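Local coordinates for protein SSD1 (Saccharomyces cerevisiae S288C, PDB 7AM1), which binds mRNA untranslated regions and represses translation, as a non-enzymatic member of the RNase II family, at residues Arg510-Glu515 with Thr603-Ile608. Numbering follows the deposited sequence.
Sequences RINDPE and TADELI
N512 and D605 meet through a single side-chain hydrogen bond, in which ND2 of N512 donates an N-H to OD2 of D605 at 2.7 Å. The acceptor uses its syn lone pair, the one on the side of OD1, yet the N-H points off line (142°), and OD2 lies 23° out of the plane of the N512 amide. The two flat groups are almost perpendicular. D605 holds CG anti to its own N (chi1 -179°), which carries the carboxylate from the first turn of helix 604-612 out to the asparagine; there OD2 also lies 3.2 Å from CB of N512. N512 lies just beyond the C-terminal end of helix 495-510 and, with positive phi, is the C' residue of the Schellman motif that ends it. The contact thus joins, within the RNB domain, one helix's C-terminus to another's N-terminal turn, whose N-cap T603 accepts from E606 N through OG1. I511 is buried beside D605, its O 4.1 Å from OD1. NZ of K609 makes a salt bridge to OD1 of D605 and a hydrogen bond to the backbone O of N512. With an alanine at D605, the N512 amide is likely to lose this acceptor and K609 its carboxylate mate.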
loop_
_atom_site.group_PDB
_atom_site.type_symbol
_atom_site.label_atom_id
_atom_site.label_comp_id
_atom_site.label_asym_id
_atom_site.label_seq_id
_atom_site.Cartn_x
_atom_site.Cartn_y
_atom_site.Cartn_z
ATOM N N ARG A 510 -4.328 -0.282 -23.829
ATOM C CA ARG A 510 -4.168 0.604 -22.677
ATOM C C ARG A 510 -2.724 1.080 -22.542
ATOM O O ARG A 510 -2.474 2.268 -22.308
ATOM C CB ARG A 510 -4.609 -0.094 -21.387
ATOM C CG ARG A 510 -4.647 0.851 -20.178
ATOM C CD ARG A 510 -5.101 0.165 -18.890
ATOM N NE ARG A 510 -4.219 -0.931 -18.483
ATOM C CZ ARG A 510 -2.979 -0.777 -18.021
ATOM N NH1 ARG A 510 -2.264 -1.842 -17.678
ATOM N NH2 ARG A 510 -2.447 0.435 -17.906
ATOM N N ILE A 511 -1.759 0.163 -22.674
ATOM C CA ILE A 511 -0.354 0.536 -22.540
ATOM C C ILE A 511 0.287 0.811 -23.897
ATOM O O ILE A 511 1.501 1.012 -23.981
ATOM C CB ILE A 511 0.465 -0.535 -21.780
ATOM C CG1 ILE A 511 0.525 -1.860 -22.548
ATOM C CG2 ILE A 511 -0.106 -0.741 -20.388
ATOM C CD1 ILE A 511 1.674 -2.759 -22.103
ATOM N N ASN A 512 -0.508 0.802 -24.967
ATOM C CA ASN A 512 -0.031 1.247 -26.279
ATOM C C ASN A 512 1.098 0.359 -26.802
ATOM O O ASN A 512 2.065 0.837 -27.399
ATOM C CB ASN A 512 0.413 2.711 -26.209
ATOM C CG ASN A 512 0.569 3.337 -27.571
ATOM O OD1 ASN A 512 -0.196 3.044 -28.484
ATOM N ND2 ASN A 512 1.561 4.206 -27.717
ATOM N N ASP A 513 0.967 -0.949 -26.594
ATOM C CA ASP A 513 1.952 -1.924 -27.063
ATOM C C ASP A 513 1.210 -3.087 -27.711
ATOM O O ASP A 513 0.781 -4.019 -27.008
ATOM C CB ASP A 513 2.837 -2.411 -25.920
ATOM C CG ASP A 513 3.965 -3.303 -26.403
ATOM O OD1 ASP A 513 4.095 -3.468 -27.632
ATOM O OD2 ASP A 513 4.709 -3.847 -25.561
ATOM N N PRO A 514 1.041 -3.072 -29.040
ATOM C CA PRO A 514 0.225 -4.116 -29.689
ATOM C C PRO A 514 0.619 -5.543 -29.342
ATOM O O PRO A 514 -0.258 -6.408 -29.235
ATOM C CB PRO A 514 0.439 -3.828 -31.183
ATOM C CG PRO A 514 0.701 -2.375 -31.248
ATOM C CD PRO A 514 1.493 -2.052 -30.004
ATOM N N GLU A 515 1.909 -5.817 -29.174
ATOM C CA GLU A 515 2.389 -7.170 -28.926
ATOM C C GLU A 515 2.409 -7.536 -27.446
ATOM O O GLU A 515 2.950 -8.587 -27.090
ATOM C CB GLU A 515 3.789 -7.339 -29.522
ATOM C CG GLU A 515 3.873 -7.018 -31.008
ATOM C CD GLU A 515 2.937 -7.869 -31.841
ATOM O OE1 GLU A 515 2.064 -7.303 -32.535
ATOM O OE2 GLU A 515 3.070 -9.111 -31.794
ATOM N N THR A 603 6.636 10.006 -20.439
ATOM C CA THR A 603 5.225 9.648 -20.393
ATOM C C THR A 603 5.078 8.294 -19.712
ATOM O O THR A 603 5.980 7.454 -19.775
ATOM C CB THR A 603 4.585 9.570 -21.790
ATOM O OG1 THR A 603 5.250 8.567 -22.568
ATOM C CG2 THR A 603 4.671 10.912 -22.504
ATOM N N ALA A 604 3.932 8.088 -19.059
ATOM C CA ALA A 604 3.617 6.768 -18.526
ATOM C C ALA A 604 3.765 5.708 -19.607
ATOM O O ALA A 604 4.274 4.609 -19.354
ATOM C CB ALA A 604 2.195 6.751 -17.965
ATOM N N ASP A 605 3.332 6.039 -20.825
ATOM C CA ASP A 605 3.433 5.140 -21.967
ATOM C C ASP A 605 4.837 4.561 -22.101
ATOM O O ASP A 605 5.036 3.346 -22.000
ATOM C CB ASP A 605 3.023 5.914 -23.229
ATOM C CG ASP A 605 3.062 5.072 -24.486
ATOM O OD1 ASP A 605 3.964 4.224 -24.614
ATOM O OD2 ASP A 605 2.197 5.275 -25.364
ATOM N N GLU A 606 5.827 5.422 -22.343
ATOM C CA GLU A 606 7.174 4.932 -22.617
ATOM C C GLU A 606 7.858 4.415 -21.358
ATOM O O GLU A 606 8.662 3.480 -21.432
ATOM C CB GLU A 606 8.006 6.039 -23.262
ATOM C CG GLU A 606 7.470 6.482 -24.619
ATOM C CD GLU A 606 7.480 5.360 -25.644
ATOM O OE1 GLU A 606 8.307 4.435 -25.508
ATOM O OE2 GLU A 606 6.649 5.395 -26.575
ATOM N N LEU A 607 7.551 4.999 -20.199
ATOM C CA LEU A 607 8.184 4.562 -18.960
ATOM C C LEU A 607 7.792 3.126 -18.631
ATOM O O LEU A 607 8.652 2.277 -18.366
ATOM C CB LEU A 607 7.799 5.512 -17.825
ATOM C CG LEU A 607 8.726 5.534 -16.607
ATOM C CD1 LEU A 607 8.393 6.716 -15.700
ATOM C CD2 LEU A 607 8.634 4.223 -15.849
ATOM N N ILE A 608 6.490 2.833 -18.661
ATOM C CA ILE A 608 6.004 1.492 -18.345
ATOM C C ILE A 608 6.542 0.481 -19.351
ATOM O O ILE A 608 6.914 -0.642 -18.989
ATOM C CB ILE A 608 4.463 1.487 -18.325
ATOM C CG1 ILE A 608 3.925 2.284 -17.133
ATOM C CG2 ILE A 608 3.922 0.055 -18.325
ATOM C CD1 ILE A 608 4.443 1.859 -15.806
#